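Local atomic coordinates of glyoxylate-induced Protein (Pseudomonas aeruginosa, PDB entry 1SQ4), a protein that is of uncertain function but has two cupin domains and may act as a ureidoglycine aminohydrolase. Residues A[87-101]-A[131-145]. Sequence-based numbering, arbitrary orientation.
Sequences DPNAEAVLFVVEGEL and TTGQHTRFHWIRKHY
The carbonyl oxygen of R137 is gripped by two successive amides, V97 N at 2.8 Å and E98 N at 3.1 Å from R137 O, and the pair shows how a classic beta bulge works: one residue of strand 136-144 faces two of strand 90-98, and the antiparallel register slips by one. R137 N returns a bond to E98 O. At the bulge itself, the side chains of E98 and R137 lie alongside each other, pointing the same way, and close a salt bridge in which E98 OE1 stands 2.6 Å from R137 NH1; carboxylate and guanidinium planes are steeply turned, 78° apart. The same OE1 is also hydrogen-bonded to H10 NE2, giving it two partners.

On the face carrying V96 and L94, F138 CG lies between its backbone N and carbonyl carbon (chi1 63°), which presents one ring face to L101 CD2, 3.7 Å from the F138 ring centroid, in a CH-pi contact. L94 flanks both F138 and W140, its CD1 reaching W140 CD1 at 3.6 Å, while A92 CB meets the indole edge in plane.

At the far end H144 NE2 donates to D87 OD2 (2.8 Å), arriving from above the carboxylate plane; D87 OD1 accepts from N89 N in an Asx turn, so both oxygens are engaged and the carboxylate's rotation is restrained. H144 ND1 is hydrogen-bonded to the backbone carbonyl oxygen of T273 of a second subunit.

Near the bulge, one water links E100 N, T132 OG1, H135 O and T136 OG1. The two strands are neighbours in the antiparallel sheet of the first cupin domain of this double beta-barrel protein.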
ATOM      1  N   ASP A  87      31.978  12.868 -27.663  1.00 19.05           N
ATOM      2  CA  ASP A  87      30.727  13.066 -28.379  1.00 17.89           C
ATOM      3  C   ASP A  87      30.633  14.471 -28.966  1.00 15.55           C
ATOM      4  O   ASP A  87      30.548  15.459 -28.238  1.00 15.58           O
ATOM      5  CB  ASP A  87      29.554  12.813 -27.428  1.00 18.98           C
ATOM      6  CG  ASP A  87      28.236  12.635 -28.154  1.00 19.35           C
ATOM      7  OD1 ASP A  87      27.949  13.414 -29.096  1.00 20.31           O
ATOM      8  OD2 ASP A  87      27.481  11.722 -27.764  1.00 19.67           O
ATOM      9  N   PRO A  88      30.624  14.566 -30.299  1.00 13.74           N
ATOM     10  CA  PRO A  88      30.541  15.827 -31.028  1.00 12.94           C
ATOM     11  C   PRO A  88      29.245  16.610 -30.821  1.00 13.48           C
ATOM     12  O   PRO A  88      29.213  17.820 -31.044  1.00 14.40           O
ATOM     13  CB  PRO A  88      30.726  15.389 -32.472  1.00 12.83           C
ATOM     14  CG  PRO A  88      30.043  14.059 -32.484  1.00 12.75           C
ATOM     15  CD  PRO A  88      30.584  13.424 -31.229  1.00 13.45           C
ATOM     16  N   ASN A  89      28.178  15.934 -30.403  1.00 12.86           N
ATOM     17  CA  ASN A  89      26.906  16.616 -30.186  1.00 12.89           C
ATOM     18  C   ASN A  89      26.668  16.962 -28.725  1.00 12.08           C
ATOM     19  O   ASN A  89      25.688  17.622 -28.381  1.00 12.88           O
ATOM     20  CB  ASN A  89      25.742  15.765 -30.683  1.00 12.11           C
ATOM     21  CG  ASN A  89      25.796  15.523 -32.160  1.00 13.75           C
ATOM     22  OD1 ASN A  89      26.187  14.443 -32.610  1.00 15.01           O
ATOM     23  ND2 ASN A  89      25.418  16.533 -32.936  1.00 13.41           N
ATOM     24  N   ALA A  90      27.572  16.527 -27.862  1.00 10.17           N
ATOM     25  CA  ALA A  90      27.429  16.802 -26.446  1.00  8.49           C
ATOM     26  C   ALA A  90      27.768  18.241 -26.061  1.00  7.82           C
ATOM     27  O   ALA A  90      28.827  18.768 -26.412  1.00  6.87           O
ATOM     28  CB  ALA A  90      28.298  15.840 -25.645  1.00  8.42           C
ATOM     29  N   GLU A  91      26.849  18.887 -25.355  1.00  7.80           N
ATOM     30  CA  GLU A  91      27.085  20.241 -24.874  1.00  7.63           C
ATOM     31  C   GLU A  91      27.316  20.026 -23.382  1.00  7.21           C
ATOM     32  O   GLU A  91      26.940  18.981 -22.849  1.00  8.58           O
ATOM     33  CB  GLU A  91      25.866  21.130 -25.124  1.00  5.71           C
ATOM     34  CG  GLU A  91      24.612  20.685 -24.406  1.00  8.53           C
ATOM     35  CD  GLU A  91      23.402  21.544 -24.745  1.00 10.38           C
ATOM     36  OE1 GLU A  91      22.477  21.023 -25.401  1.00 10.14           O
ATOM     37  OE2 GLU A  91      23.370  22.739 -24.353  1.00 11.09           O
ATOM     38  N   ALA A  92      27.937  20.985 -22.705  1.00  6.19           N
ATOM     39  CA  ALA A  92      28.199  20.813 -21.283  1.00  7.31           C
ATOM     40  C   ALA A  92      28.182  22.087 -20.437  1.00  7.46           C
ATOM     41  O   ALA A  92      28.122  23.211 -20.942  1.00  6.93           O
ATOM     42  CB  ALA A  92      29.544  20.100 -21.087  1.00  4.50           C
ATOM     43  N   VAL A  93      28.228  21.867 -19.131  1.00  7.02           N
ATOM     44  CA  VAL A  93      28.285  22.927 -18.152  1.00  7.11           C
ATOM     45  C   VAL A  93      29.188  22.399 -17.041  1.00  7.95           C
ATOM     46  O   VAL A  93      28.930  21.338 -16.462  1.00 10.05           O
ATOM     47  CB  VAL A  93      26.902  23.257 -17.568  1.00  6.42           C
ATOM     48  CG1 VAL A  93      27.051  24.251 -16.434  1.00  4.16           C
ATOM     49  CG2 VAL A  93      26.004  23.831 -18.648  1.00  6.69           C
ATOM     50  N   LEU A  94      30.265  23.124 -16.771  1.00  7.18           N
ATOM     51  CA  LEU A  94      31.206  22.742 -15.727  1.00  6.79           C
ATOM     52  C   LEU A  94      30.987  23.667 -14.546  1.00  7.11           C
ATOM     53  O   LEU A  94      30.905  24.891 -14.700  1.00  6.54           O
ATOM     54  CB  LEU A  94      32.650  22.860 -16.237  1.00  5.90           C
ATOM     55  CG  LEU A  94      33.416  21.613 -16.703  1.00  5.69           C
ATOM     56  CD1 LEU A  94      32.569  20.744 -17.600  1.00  3.72           C
ATOM     57  CD2 LEU A  94      34.677  22.052 -17.423  1.00  4.65           C
ATOM     58  N   PHE A  95      30.888  23.079 -13.363  1.00  7.92           N
ATOM     59  CA  PHE A  95      30.667  23.853 -12.158  1.00  8.87           C
ATOM     60  C   PHE A  95      31.563  23.357 -11.042  1.00 10.30           C
ATOM     61  O   PHE A  95      31.271  22.341 -10.406  1.00 12.16           O
ATOM     62  CB  PHE A  95      29.211  23.728 -11.723  1.00  7.68           C
ATOM     63  CG  PHE A  95      28.884  24.524 -10.506  1.00  8.02           C
ATOM     64  CD1 PHE A  95      28.885  25.912 -10.556  1.00  5.93           C
ATOM     65  CD2 PHE A  95      28.622  23.890  -9.296  1.00  7.68           C
ATOM     66  CE1 PHE A  95      28.624  26.654  -9.421  1.00  8.28           C
ATOM     67  CE2 PHE A  95      28.359  24.632  -8.152  1.00  7.58           C
ATOM     68  CZ  PHE A  95      28.364  26.015  -8.210  1.00  7.29           C
ATOM     69  N   VAL A  96      32.643  24.081 -10.779  1.00 10.41           N
ATOM     70  CA  VAL A  96      33.566  23.657  -9.740  1.00 12.21           C
ATOM     71  C   VAL A  96      33.055  23.947  -8.334  1.00 10.99           C
ATOM     72  O   VAL A  96      32.592  25.048  -8.043  1.00 10.76           O
ATOM     73  CB  VAL A  96      34.942  24.303  -9.949  1.00 12.38           C
ATOM     74  CG1 VAL A  96      34.772  25.783 -10.092  1.00 18.29           C
ATOM     75  CG2 VAL A  96      35.862  23.971  -8.783  1.00 14.20           C
ATOM     76  N   VAL A  97      33.146  22.940  -7.471  1.00 10.60           N
ATOM     77  CA  VAL A  97      32.690  23.076  -6.096  1.00 10.68           C
ATOM     78  C   VAL A  97      33.825  23.059  -5.079  1.00 13.20           C
ATOM     79  O   VAL A  97      33.648  23.480  -3.938  1.00 15.21           O
ATOM     80  CB  VAL A  97      31.681  21.970  -5.723  1.00  8.47           C
ATOM     81  CG1 VAL A  97      30.416  22.137  -6.530  1.00  7.75           C
ATOM     82  CG2 VAL A  97      32.290  20.605  -5.963  1.00  6.62           C
ATOM     83  N   GLU A  98      34.993  22.576  -5.477  1.00 13.86           N
ATOM     84  CA  GLU A  98      36.113  22.545  -4.554  1.00 13.84           C
ATOM     85  C   GLU A  98      37.393  22.485  -5.336  1.00 14.23           C
ATOM     86  O   GLU A  98      37.507  21.721  -6.295  1.00 13.41           O
ATOM     87  CB  GLU A  98      36.018  21.335  -3.646  1.00 15.71           C
ATOM     88  CG  GLU A  98      36.913  21.378  -2.441  1.00 17.43           C
ATOM     89  CD  GLU A  98      36.698  20.167  -1.576  1.00 21.82           C
ATOM     90  OE1 GLU A  98      37.355  19.138  -1.828  1.00 24.66           O
ATOM     91  OE2 GLU A  98      35.842  20.227  -0.665  1.00 24.48           O
ATOM     92  N   GLY A  99      38.355  23.302  -4.919  1.00 13.76           N
ATOM     93  CA  GLY A  99      39.638  23.348  -5.596  1.00 13.88           C
ATOM     94  C   GLY A  99      39.648  24.322  -6.761  1.00 14.27           C
ATOM     95  O   GLY A  99      38.727  25.123  -6.930  1.00 12.66           O
ATOM     96  N   GLU A 100      40.703  24.257  -7.564  1.00 15.03           N
ATOM     97  CA  GLU A 100      40.832  25.130  -8.720  1.00 16.39           C
ATOM     98  C   GLU A 100      41.032  24.302  -9.984  1.00 15.31           C
ATOM     99  O   GLU A 100      41.919  23.453 -10.047  1.00 14.12           O
ATOM    100  CB  GLU A 100      42.014  26.074  -8.538  1.00 20.05           C
ATOM    101  CG  GLU A 100      42.264  27.012  -9.709  1.00 25.09           C
ATOM    102  CD  GLU A 100      43.678  27.584  -9.691  1.00 29.47           C
ATOM    103  OE1 GLU A 100      44.157  27.937  -8.583  1.00 31.35           O
ATOM    104  OE2 GLU A 100      44.300  27.685 -10.778  1.00 29.56           O
ATOM    105  N   LEU A 101      40.194  24.551 -10.983  1.00 13.80           N
ATOM    106  CA  LEU A 101      40.277  23.834 -12.243  1.00 11.97           C
ATOM    107  C   LEU A 101      40.801  24.773 -13.312  1.00 11.46           C
ATOM    108  O   LEU A 101      40.520  25.971 -13.300  1.00 11.03           O
ATOM    109  CB  LEU A 101      38.894  23.302 -12.645  1.00 11.84           C
ATOM    110  CG  LEU A 101      38.762  22.329 -13.827  1.00 11.01           C
ATOM    111  CD1 LEU A 101      39.622  21.108 -13.580  1.00 11.06           C
ATOM    112  CD2 LEU A 101      37.311  21.903 -13.992  1.00  8.98           C
ATOM    113  N   THR A 131      46.177  22.075 -12.245  1.00 13.97           N
ATOM    114  CA  THR A 131      47.549  22.566 -12.098  1.00 11.72           C
ATOM    115  C   THR A 131      47.951  22.864 -10.668  1.00 11.81           C
ATOM    116  O   THR A 131      49.050  23.349 -10.449  1.00 13.56           O
ATOM    117  CB  THR A 131      47.809  23.860 -12.919  1.00 10.68           C
ATOM    118  OG1 THR A 131      46.956  24.908 -12.452  1.00 11.98           O
ATOM    119  CG2 THR A 131      47.560  23.636 -14.396  1.00  8.82           C
ATOM    120  N   THR A 132      47.086  22.577  -9.695  1.00 12.16           N
ATOM    121  CA  THR A 132      47.431  22.851  -8.298  1.00 12.22           C
ATOM    122  C   THR A 132      47.941  21.597  -7.598  1.00 13.25           C
ATOM    123  O   THR A 132      47.973  20.516  -8.181  1.00 13.99           O
ATOM    124  CB  THR A 132      46.233  23.377  -7.469  1.00 11.94           C
ATOM    125  OG1 THR A 132      45.392  22.277  -7.100  1.00 13.85           O
ATOM    126  CG2 THR A 132      45.421  24.395  -8.259  1.00 10.41           C
ATOM    127  N   GLY A 133      48.339  21.754  -6.339  1.00 14.37           N
ATOM    128  CA  GLY A 133      48.835  20.629  -5.569  1.00 16.37           C
ATOM    129  C   GLY A 133      47.718  20.006  -4.756  1.00 18.83           C
ATOM    130  O   GLY A 133      47.921  19.028  -4.043  1.00 19.52           O
ATOM    131  N   GLN A 134      46.529  20.587  -4.864  1.00 20.59           N
ATOM    132  CA  GLN A 134      45.366  20.088  -4.149  1.00 20.88           C
ATOM    133  C   GLN A 134      44.324  19.519  -5.117  1.00 19.94           C
ATOM    134  O   GLN A 134      44.241  19.942  -6.275  1.00 19.59           O
ATOM    135  CB  GLN A 134      44.735  21.210  -3.334  1.00 23.30           C
ATOM    136  CG  GLN A 134      44.736  20.931  -1.856  1.00 28.68           C
ATOM    137  CD  GLN A 134      46.127  20.987  -1.276  1.00 32.07           C
ATOM    138  OE1 GLN A 134      46.408  20.374  -0.238  1.00 32.75           O
ATOM    139  NE2 GLN A 134      47.015  21.742  -1.938  1.00 33.76           N
ATOM    140  N   HIS A 135      43.528  18.565  -4.644  1.00 16.63           N
ATOM    141  CA  HIS A 135      42.510  17.975  -5.491  1.00 14.81           C
ATOM    142  C   HIS A 135      41.483  19.006  -5.879  1.00 13.75           C
ATOM    143  O   HIS A 135      41.361  20.059  -5.251  1.00 13.42           O
ATOM    144  CB  HIS A 135      41.805  16.818  -4.793  1.00 15.36           C
ATOM    145  CG  HIS A 135      42.678  15.627  -4.569  1.00 16.75           C
ATOM    146  ND1 HIS A 135      42.180  14.346  -4.496  1.00 18.04           N
ATOM    147  CD2 HIS A 135      44.015  15.523  -4.394  1.00 17.36           C
ATOM    148  CE1 HIS A 135      43.173  13.502  -4.285  1.00 17.06           C
ATOM    149  NE2 HIS A 135      44.295  14.189  -4.219  1.00 18.63           N
ATOM    150  N   THR A 136      40.745  18.705  -6.933  1.00 12.50           N
ATOM    151  CA  THR A 136      39.716  19.615  -7.399  1.00 12.51           C
ATOM    152  C   THR A 136      38.456  18.805  -7.682  1.00 11.18           C
ATOM    153  O   THR A 136      38.529  17.645  -8.075  1.00 12.79           O
ATOM    154  CB  THR A 136      40.179  20.356  -8.662  1.00  9.72           C
ATOM    155  OG1 THR A 136      41.408  21.022  -8.377  1.00  9.43           O
ATOM    156  CG2 THR A 136      39.150  21.385  -9.090  1.00  9.22           C
ATOM    157  N   ARG A 137      37.298  19.410  -7.478  1.00  9.15           N
ATOM    158  CA  ARG A 137      36.065  18.692  -7.713  1.00  8.14           C
ATOM    159  C   ARG A 137      35.045  19.565  -8.407  1.00  7.33           C
ATOM    160  O   ARG A 137      34.781  20.693  -7.986  1.00  8.61           O
ATOM    161  CB  ARG A 137      35.523  18.172  -6.381  1.00  8.86           C
ATOM    162  CG  ARG A 137      36.541  17.328  -5.603  1.00  8.03           C
ATOM    163  CD  ARG A 137      35.932  16.756  -4.344  1.00 10.77           C
ATOM    164  NE  ARG A 137      36.734  15.664  -3.816  1.00 12.92           N
ATOM    165  CZ  ARG A 137      37.873  15.827  -3.161  1.00 13.43           C
ATOM    166  NH1 ARG A 137      38.345  17.045  -2.937  1.00 12.22           N
ATOM    167  NH2 ARG A 137      38.560  14.768  -2.757  1.00 14.89           N
ATOM    168  N   PHE A 138      34.479  19.043  -9.486  1.00  6.54           N
ATOM    169  CA  PHE A 138      33.480  19.789 -10.236  1.00  6.45           C
ATOM    170  C   PHE A 138      32.362  18.916 -10.775  1.00  5.79           C
ATOM    171  O   PHE A 138      32.490  17.699 -10.845  1.00  6.39           O
ATOM    172  CB  PHE A 138      34.124  20.534 -11.412  1.00  3.71           C
ATOM    173  CG  PHE A 138      34.754  19.627 -12.443  1.00  2.07           C
ATOM    174  CD1 PHE A 138      35.996  19.048 -12.211  1.00  1.36           C
ATOM    175  CD2 PHE A 138      34.141  19.422 -13.677  1.00  1.91           C
ATOM    176  CE1 PHE A 138      36.606  18.275 -13.182  1.00  1.00           C
ATOM    177  CE2 PHE A 138      34.744  18.648 -14.654  1.00  1.00           C
ATOM    178  CZ  PHE A 138      35.979  18.085 -14.411  1.00  1.00           C
ATOM    179  N   HIS A 139      31.271  19.569 -11.164  1.00  5.44           N
ATOM    180  CA  HIS A 139      30.113  18.895 -11.726  1.00  4.91           C
ATOM    181  C   HIS A 139      30.175  19.031 -13.234  1.00  4.83           C
ATOM    182  O   HIS A 139      30.530  20.086 -13.748  1.00  6.80           O
ATOM    183  CB  HIS A 139      28.808  19.519 -11.217  1.00  2.39           C
ATOM    184  CG  HIS A 139      28.448  19.128  -9.819  1.00  2.22           C
ATOM    185  ND1 HIS A 139      27.259  18.513  -9.501  1.00  1.00           N
ATOM    186  CD2 HIS A 139      29.117  19.279  -8.648  1.00  1.78           C
ATOM    187  CE1 HIS A 139      27.207  18.302  -8.199  1.00  2.42           C
ATOM    188  NE2 HIS A 139      28.323  18.758  -7.659  1.00  3.29           N
ATOM    189  N   TRP A 140      29.825  17.965 -13.941  1.00  4.14           N
ATOM    190  CA  TRP A 140      29.846  17.981 -15.393  1.00  2.97           C
ATOM    191  C   TRP A 140      28.483  17.511 -15.900  1.00  4.66           C
ATOM    192  O   TRP A 140      28.140  16.333 -15.829  1.00  6.52           O
ATOM    193  CB  TRP A 140      30.978  17.073 -15.883  1.00  3.53           C
ATOM    194  CG  TRP A 140      31.211  17.029 -17.380  1.00  3.00           C
ATOM    195  CD1 TRP A 140      30.606  17.790 -18.333  1.00  4.02           C
ATOM    196  CD2 TRP A 140      32.065  16.113 -18.084  1.00  2.43           C
ATOM    197  NE1 TRP A 140      31.019  17.398 -19.592  1.00  4.20           N
ATOM    198  CE2 TRP A 140      31.915  16.365 -19.463  1.00  1.77           C
ATOM    199  CE3 TRP A 140      32.942  15.089 -17.680  1.00  1.96           C
ATOM    200  CZ2 TRP A 140      32.599  15.646 -20.442  1.00  1.54           C
ATOM    201  CZ3 TRP A 140      33.625  14.370 -18.661  1.00  1.00           C
ATOM    202  CH2 TRP A 140      33.444  14.654 -20.021  1.00  1.00           C
ATOM    203  N   ILE A 141      27.702  18.450 -16.410  1.00  4.26           N
ATOM    204  CA  ILE A 141      26.383  18.141 -16.911  1.00  3.04           C
ATOM    205  C   ILE A 141      26.386  18.074 -18.440  1.00  3.81           C
ATOM    206  O   ILE A 141      26.764  19.036 -19.111  1.00  3.48           O
ATOM    207  CB  ILE A 141      25.403  19.200 -16.409  1.00  1.45           C
ATOM    208  CG1 ILE A 141      25.459  19.245 -14.886  1.00  2.25           C
ATOM    209  CG2 ILE A 141      24.011  18.877 -16.867  1.00  1.00           C
ATOM    210  CD1 ILE A 141      24.762  20.424 -14.267  1.00  4.62           C
ATOM    211  N   ARG A 142      25.954  16.937 -18.985  1.00  5.19           N
ATOM    212  CA  ARG A 142      25.939  16.736 -20.435  1.00  6.21           C
ATOM    213  C   ARG A 142      24.571  16.537 -21.057  1.00  5.85           C
ATOM    214  O   ARG A 142      23.646  16.039 -20.414  1.00  8.15           O
ATOM    215  CB  ARG A 142      26.815  15.530 -20.815  1.00  6.67           C
ATOM    216  CG  ARG A 142      28.301  15.723 -20.523  1.00  6.34           C
ATOM    217  CD  ARG A 142      29.094  14.426 -20.592  1.00  6.09           C
ATOM    218  NE  ARG A 142      29.379  13.946 -21.947  1.00  5.26           N
ATOM    219  CZ  ARG A 142      28.717  12.968 -22.554  1.00  5.15           C
ATOM    220  NH1 ARG A 142      27.714  12.362 -21.930  1.00  6.70           N
ATOM    221  NH2 ARG A 142      29.076  12.576 -23.768  1.00  3.63           N
ATOM    222  N   LYS A 143      24.459  16.922 -22.324  1.00  3.99           N
ATOM    223  CA  LYS A 143      23.224  16.767 -23.077  1.00  3.70           C
ATOM    224  C   LYS A 143      23.486  16.930 -24.556  1.00  4.24           C
ATOM    225  O   LYS A 143      24.343  17.709 -24.962  1.00  5.12           O
ATOM    226  CB  LYS A 143      22.184  17.811 -22.672  1.00  3.52           C
ATOM    227  CG  LYS A 143      20.915  17.808 -23.536  1.00  1.00           C
ATOM    228  CD  LYS A 143      20.119  19.082 -23.290  1.00  1.00           C
ATOM    229  CE  LYS A 143      18.759  19.130 -23.997  1.00  1.00           C
ATOM    230  NZ  LYS A 143      18.767  18.807 -25.447  1.00  1.00           N
ATOM    231  N   HIS A 144      22.752  16.192 -25.367  1.00  4.39           N
ATOM    232  CA  HIS A 144      22.921  16.341 -26.789  1.00  5.92           C
ATOM    233  C   HIS A 144      22.185  17.625 -27.145  1.00  6.23           C
ATOM    234  O   HIS A 144      20.989  17.785 -26.861  1.00  6.50           O
ATOM    235  CB  HIS A 144      22.329  15.143 -27.530  1.00  8.69           C
ATOM    236  CG  HIS A 144      23.193  13.920 -27.488  1.00  9.36           C
ATOM    237  ND1 HIS A 144      22.689  12.652 -27.696  1.00 12.71           N
ATOM    238  CD2 HIS A 144      24.521  13.767 -27.296  1.00 11.73           C
ATOM    239  CE1 HIS A 144      23.671  11.774 -27.635  1.00 10.95           C
ATOM    240  NE2 HIS A 144      24.796  12.420 -27.393  1.00 11.35           N
ATOM    241  N   TYR A 145      22.921  18.550 -27.744  1.00  6.82           N
ATOM    242  CA  TYR A 145      22.373  19.831 -28.146  1.00  8.15           C
ATOM    243  C   TYR A 145      21.414  19.656 -29.306  1.00  8.44           C
ATOM    244  O   TYR A 145      21.649  18.848 -30.198  1.00  9.00           O
ATOM    245  CB  TYR A 145      23.509  20.779 -28.547  1.00  7.59           C
ATOM    246  CG  TYR A 145      23.020  22.129 -29.024  1.00  8.41           C
ATOM    247  CD1 TYR A 145      23.014  22.452 -30.382  1.00  6.21           C
ATOM    248  CD2 TYR A 145      22.513  23.076 -28.119  1.00  7.15           C
ATOM    249  CE1 TYR A 145      22.515  23.670 -30.827  1.00  4.94           C
ATOM    250  CE2 TYR A 145      22.010  24.302 -28.567  1.00  5.60           C
ATOM    251  CZ  TYR A 145      22.015  24.581 -29.925  1.00  3.68           C
ATOM    252  OH  TYR A 145      21.490  25.750 -30.391  1.00  3.95           O
TER
HETATM  253  O   HOH W   1      42.633  22.416  -6.507  1.00 13.34           O